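Local coordinates for protein ASCH domain (Vibrio cholerae TMA 21, PDB 3S9X) that is of unknown function but, as an ASCH domain of the PUA clan, may bind RNA or a related nucleic-acid component, at residues K56-S61 and A112-G117; N104-D109 and K119-W124. All coordinates share one frame; numbering follows the deposited sequence.

Contact 1: K56-S61 and A112-G117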
loop_
_atom_site.group_PDB
_atom_site.type_symbol
_atom_site.label_atom_id
_atom_site.label_comp_id
_atom_site.label_asym_id
_atom_site.label_seq_id
_atom_site.Cartn_x
_atom_site.Cartn_y
_atom_site.Cartn_z
ATOM N N LYS A 56 -8.189 5.779 -4.414
ATOM C CA LYS A 56 -6.810 5.309 -4.418
ATOM C C LYS A 56 -6.907 3.801 -4.452
ATOM O O LYS A 56 -7.450 3.185 -3.546
ATOM C CB LYS A 56 -6.013 5.805 -3.217
ATOM C CG LYS A 56 -4.623 5.143 -3.100
ATOM C CD LYS A 56 -3.701 5.830 -2.145
ATOM C CE LYS A 56 -2.258 5.414 -2.333
ATOM N NZ LYS A 56 -1.741 6.130 -3.549
ATOM N N ARG A 57 -6.385 3.235 -5.558
ATOM C CA ARG A 57 -6.524 1.794 -5.846
ATOM C C ARG A 57 -5.178 1.165 -6.176
ATOM O O ARG A 57 -5.112 0.024 -6.655
ATOM C CB ARG A 57 -7.517 1.615 -7.022
ATOM C CG ARG A 57 -8.894 2.203 -6.773
ATOM C CD ARG A 57 -9.796 1.954 -7.976
ATOM N NE ARG A 57 -9.278 2.604 -9.200
ATOM C CZ ARG A 57 -9.342 3.902 -9.498
ATOM N NH1 ARG A 57 -8.766 4.323 -10.635
ATOM N NH2 ARG A 57 -9.997 4.772 -8.696
ATOM N N ALA A 58 -4.079 1.888 -5.901
ATOM C CA ALA A 58 -2.733 1.403 -6.248
ATOM C C ALA A 58 -1.757 2.161 -5.377
ATOM O O ALA A 58 -2.044 3.235 -4.813
ATOM C CB ALA A 58 -2.436 1.611 -7.721
ATOM N N SER A 59 -0.576 1.596 -5.267
ATOM C CA SER A 59 0.564 2.178 -4.581
ATOM C C SER A 59 1.837 1.636 -5.155
ATOM O O SER A 59 1.797 0.675 -5.905
ATOM C CB SER A 59 0.470 1.900 -3.113
ATOM O OG SER A 59 0.679 0.552 -2.780
ATOM N N CYS A 60 2.981 2.231 -4.794
ATOM C CA CYS A 60 4.235 1.722 -5.265
ATOM C C CYS A 60 5.334 1.923 -4.188
ATOM O O CYS A 60 5.152 2.611 -3.167
ATOM C CB CYS A 60 4.653 2.430 -6.554
ATOM S SG CYS A 60 5.057 4.145 -6.439
ATOM N N SER A 61 6.443 1.225 -4.416
ATOM C CA SER A 61 7.597 1.275 -3.553
ATOM C C SER A 61 8.862 0.956 -4.354
ATOM O O SER A 61 8.795 0.386 -5.426
ATOM C CB SER A 61 7.422 0.260 -2.448
ATOM O OG SER A 61 7.298 -1.078 -2.872
ATOM N N ALA A 112 -3.080 8.159 -11.949
ATOM C CA ALA A 112 -4.519 8.363 -11.649
ATOM C C ALA A 112 -5.076 7.291 -10.707
ATOM O O ALA A 112 -5.850 7.563 -9.833
ATOM C CB ALA A 112 -5.350 8.477 -12.982
ATOM N N SER A 113 -4.635 6.020 -10.870
ATOM C CA SER A 113 -5.015 4.912 -9.990
ATOM C C SER A 113 -4.533 5.138 -8.589
ATOM O O SER A 113 -5.194 4.745 -7.606
ATOM C CB SER A 113 -4.456 3.579 -10.498
ATOM O OG SER A 113 -5.121 3.293 -11.697
ATOM N N GLU A 114 -3.338 5.723 -8.430
ATOM C CA GLU A 114 -2.858 6.065 -7.093
ATOM C C GLU A 114 -3.742 7.139 -6.453
ATOM O O GLU A 114 -3.825 7.210 -5.229
ATOM C CB GLU A 114 -1.416 6.488 -7.076
ATOM C CG GLU A 114 -0.385 5.363 -7.287
ATOM C CD GLU A 114 0.771 5.417 -6.302
ATOM O OE1 GLU A 114 1.925 5.365 -6.732
ATOM O OE2 GLU A 114 0.474 5.564 -5.067
ATOM N N GLY A 115 -4.379 7.980 -7.257
ATOM C CA GLY A 115 -5.516 8.808 -6.857
ATOM C C GLY A 115 -5.291 9.981 -5.959
ATOM O O GLY A 115 -6.241 10.534 -5.402
ATOM N N GLU A 116 -4.026 10.396 -5.784
ATOM C CA GLU A 116 -3.672 11.521 -4.883
ATOM C C GLU A 116 -3.605 12.875 -5.603
ATOM O O GLU A 116 -3.435 12.967 -6.846
ATOM C CB GLU A 116 -2.369 11.205 -4.150
ATOM C CG GLU A 116 -2.463 10.005 -3.197
ATOM C CD GLU A 116 -1.117 9.681 -2.602
ATOM O OE1 GLU A 116 -0.678 10.478 -1.758
ATOM O OE2 GLU A 116 -0.568 8.599 -2.925
ATOM N N GLY A 117 -3.773 13.935 -4.818
ATOM C CA GLY A 117 -3.778 15.295 -5.384
ATOM C C GLY A 117 -4.771 15.413 -6.512
ATOM O O GLY A 117 -5.907 14.995 -6.421
HETATM O O HOH W 1 -7.074 0.995 -10.849
HETATM O O HOH W 2 -8.512 7.449 -8.970
HETATM O O HOH W 3 2.703 5.104 -3.667
#
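Lys56 and Glu114 run side by side, pointing the same way, and their ends join in a salt bridge of 2.7 Å between Lys56 NZ and Glu114 OE2, which offers its anti lone pair. The same ammonium makes a second salt bridge, Lys56 NZ to Glu116 OE2 at 2.8 Å, here approached 28° out of the carboxylate plane. A third bond, 2.9 Å from Lys56 NZ to Glu114 O, takes up a carbonyl in the last turn of the helix. The lysine chain is extended as far as CE, and its turn at chi4 (77°) sets the direction of NZ. Three bonds thus grip NZ in a largely buried salt-bridge network; a lysine two residues after Gly54 is consistent with the G-x-K signature of ASCH domains. Arg57 N donates to Ser113 O over 2.8 Å, nearly straight (170° at the hydrogen). One water accepts from Arg57 NE and bonds Ser113 OG; a second, held by Ala112 O, takes only a weak bond from Arg57 NH2, whose main partner is Gly54 O. Another joins Glu114 OE2 to Cys60 N. The Lys56 methylenes pack against Glu114 O (CG to O 3.1 Å), and Ala58 CB meets Ser113 CB at 4.0 Å. The contact fixes the C-terminal end of helix 108-114 against edge strand 58-62, which pairs with strand 148-158, while helix 41-52 packs on Lys56 and helix 121-139 on Cys60 and Glu114.

Contact 2: N104-D109 and K119-W124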
loop_
_atom_site.group_PDB
_atom_site.type_symbol
_atom_site.label_atom_id
_atom_site.label_comp_id
_atom_site.label_asym_id
_atom_site.label_seq_id
_atom_site.Cartn_x
_atom_site.Cartn_y
_atom_site.Cartn_z
ATOM N N ASN A 104 10.805 6.410 -14.155
ATOM C CA ASN A 104 10.639 7.323 -15.263
ATOM C C ASN A 104 9.675 6.838 -16.356
ATOM O O ASN A 104 9.490 7.534 -17.321
ATOM C CB ASN A 104 11.980 7.706 -15.869
ATOM C CG ASN A 104 12.848 6.568 -16.283
ATOM O OD1 ASN A 104 12.400 5.483 -16.474
ATOM N ND2 ASN A 104 14.180 6.883 -16.485
ATOM N N GLN A 105 9.134 5.635 -16.182
ATOM C CA GLN A 105 8.188 5.068 -17.097
ATOM C C GLN A 105 6.785 4.983 -16.512
ATOM O O GLN A 105 5.870 4.505 -17.191
ATOM C CB GLN A 105 8.620 3.680 -17.573
ATOM C CG GLN A 105 9.948 3.761 -18.303
ATOM C CD GLN A 105 9.869 4.523 -19.578
ATOM O OE1 GLN A 105 9.061 4.150 -20.455
ATOM N NE2 GLN A 105 10.631 5.603 -19.703
ATOM N N VAL A 106 6.574 5.463 -15.297
ATOM C CA VAL A 106 5.240 5.492 -14.722
ATOM C C VAL A 106 4.287 6.256 -15.580
ATOM O O VAL A 106 4.597 7.347 -16.034
ATOM C CB VAL A 106 5.296 6.014 -13.279
ATOM C CG1 VAL A 106 3.848 6.300 -12.742
ATOM C CG2 VAL A 106 6.019 4.987 -12.363
ATOM N N SER A 107 3.152 5.679 -15.853
ATOM C CA SER A 107 2.133 6.232 -16.727
ATOM C C SER A 107 1.177 7.181 -16.077
ATOM O O SER A 107 0.985 7.153 -14.833
ATOM C CB SER A 107 1.332 5.064 -17.351
ATOM O OG SER A 107 0.516 4.444 -16.372
ATOM N N GLU A 108 0.490 7.967 -16.887
ATOM C CA GLU A 108 -0.593 8.810 -16.390
ATOM C C GLU A 108 -1.675 7.955 -15.756
ATOM O O GLU A 108 -2.244 8.322 -14.744
ATOM C CB GLU A 108 -1.132 9.663 -17.547
ATOM C CG GLU A 108 -0.174 10.764 -18.045
ATOM C CD GLU A 108 -0.888 11.709 -18.943
ATOM O OE1 GLU A 108 -1.500 11.184 -19.866
ATOM O OE2 GLU A 108 -0.938 12.917 -18.636
ATOM N N ASP A 109 -1.996 6.820 -16.372
ATOM C CA ASP A 109 -3.038 5.993 -15.828
ATOM C C ASP A 109 -2.665 5.441 -14.435
ATOM O O ASP A 109 -3.495 5.320 -13.558
ATOM C CB ASP A 109 -3.363 4.808 -16.750
ATOM C CG ASP A 109 -4.181 5.225 -17.977
ATOM O OD1 ASP A 109 -4.646 6.414 -18.075
ATOM O OD2 ASP A 109 -4.310 4.386 -18.876
ATOM N N LYS A 119 -4.497 13.951 -9.277
ATOM C CA LYS A 119 -4.392 12.691 -10.039
ATOM C C LYS A 119 -3.437 12.706 -11.206
ATOM O O LYS A 119 -3.345 11.748 -11.955
ATOM C CB LYS A 119 -5.767 12.078 -10.421
ATOM C CG LYS A 119 -6.605 11.841 -9.197
ATOM C CD LYS A 119 -7.825 11.025 -9.533
ATOM C CE LYS A 119 -8.796 10.824 -8.355
ATOM N NZ LYS A 119 -9.921 9.917 -8.769
ATOM N N SER A 120 -2.745 13.840 -11.381
ATOM C CA SER A 120 -1.853 13.996 -12.503
ATOM C C SER A 120 -0.519 13.291 -12.281
ATOM O O SER A 120 -0.112 13.030 -11.142
ATOM C CB SER A 120 -1.557 15.496 -12.786
ATOM O OG SER A 120 -0.731 15.988 -11.763
ATOM N N LEU A 121 0.150 13.008 -13.399
ATOM C CA LEU A 121 1.501 12.415 -13.299
ATOM C C LEU A 121 2.462 13.445 -12.709
ATOM O O LEU A 121 3.309 13.082 -11.934
ATOM C CB LEU A 121 1.941 12.018 -14.695
ATOM C CG LEU A 121 3.285 11.347 -14.800
ATOM C CD1 LEU A 121 3.468 10.098 -13.927
ATOM C CD2 LEU A 121 3.562 11.063 -16.259
ATOM N N ALA A 122 2.280 14.734 -13.042
ATOM C CA ALA A 122 3.183 15.705 -12.437
ATOM C C ALA A 122 3.132 15.699 -10.882
ATOM O O ALA A 122 4.157 15.760 -10.167
ATOM C CB ALA A 122 2.945 17.062 -13.013
ATOM N N TRP A 123 1.927 15.658 -10.349
ATOM C CA TRP A 123 1.746 15.641 -8.895
ATOM C C TRP A 123 2.359 14.370 -8.299
ATOM O O TRP A 123 3.047 14.404 -7.313
ATOM C CB TRP A 123 0.234 15.741 -8.572
ATOM C CG TRP A 123 -0.080 16.036 -7.134
ATOM C CD1 TRP A 123 -0.448 17.273 -6.592
ATOM C CD2 TRP A 123 -0.084 15.135 -6.065
ATOM N NE1 TRP A 123 -0.647 17.157 -5.279
ATOM C CE2 TRP A 123 -0.363 15.882 -4.891
ATOM C CE3 TRP A 123 0.238 13.835 -5.949
ATOM C CZ2 TRP A 123 -0.465 15.314 -3.618
ATOM C CZ3 TRP A 123 0.142 13.248 -4.684
ATOM C CH2 TRP A 123 -0.162 13.991 -3.523
ATOM N N TRP A 124 2.087 13.243 -8.931
ATOM C CA TRP A 124 2.643 11.943 -8.549
ATOM C C TRP A 124 4.176 12.032 -8.505
ATOM O O TRP A 124 4.784 11.502 -7.541
ATOM C CB TRP A 124 2.104 10.853 -9.527
ATOM C CG TRP A 124 2.614 9.462 -9.186
ATOM C CD1 TRP A 124 1.951 8.479 -8.516
ATOM C CD2 TRP A 124 3.898 8.937 -9.520
ATOM N NE1 TRP A 124 2.756 7.363 -8.391
ATOM C CE2 TRP A 124 3.960 7.612 -9.001
ATOM C CE3 TRP A 124 5.014 9.436 -10.238
ATOM C CZ2 TRP A 124 5.113 6.800 -9.108
ATOM C CZ3 TRP A 124 6.120 8.622 -10.302
ATOM C CH2 TRP A 124 6.185 7.367 -9.747
HETATM O O HOH W 4 -2.816 10.966 -14.454
HETATM O O HOH W 5 -1.281 13.294 -15.885
#
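Val106 lies over the indole of Trp124 in a CH-pi contact, the two side chains crossing at about a right angle. Its CG1, anti to the backbone N (chi1 170°), stands 3.8 Å from the centroid of the six-membered ring of Trp124 and only 7° off the ring normal. The other branch serves the outer part of the same ring, Val106 CG2 reaching Trp124 CH2 at 3.5 Å. Aliphatic packing continues through Leu121: its CD1 lies 4.0 Å from Val106 CG1 and also rests against the carbonyl oxygens of Val106 and Ser107. The second methyl of Leu121 meets the aliphatic part of Glu108, CD2 to CG at 4.2 Å, where those two side chains again cross at about a right angle.

Polar links between the segments run through water. One water donates to both Glu108 O and Lys119 O, each at 2.7 Å. Another donates to Glu108 OE2 and accepts from Leu121 N, so the carboxylate is tied indirectly to the first turn of helix 121-139. Both helix starts are capped by serine: Ser120 OG accepts from Trp123 N at 3.0 Å, and Ser107 OG from Phe110 N.

Trp124 NE1 is engaged by Glu114, and its ring stacks with His128, while Leu149 of strand 148-158 touches both Val106 and Trp124. The direct contacts thus form an apolar patch built round one CH-pi contact, with Val106 and Trp124 buried. This implies that the starts of two successive helices are held together by shape and burial, their polar groups being bridged by solvent.

How the contacts relate
The centres of the two contacts lie about 10 Å apart, on the same side of the chain's centre, and their segments alternate along the sequence: 56-61, 104-109, 112-117, 119-124. Both use helix 108-114, contact 2 at its beginning and contact 1 at its end. They also touch directly. A probable hydrogen bond joins Glu114 OE1 to Trp124 NE1 at 2.7 Å, Cys60 SG packs against Trp124 CZ2, and Glu116 and Gly117 pack on Trp123. Edge strand 58-62, the short helix 108-114 and helix 121-139 are thereby tied together within the one ASCH domain, contact 2 lying farther from the chain's centre than contact 1.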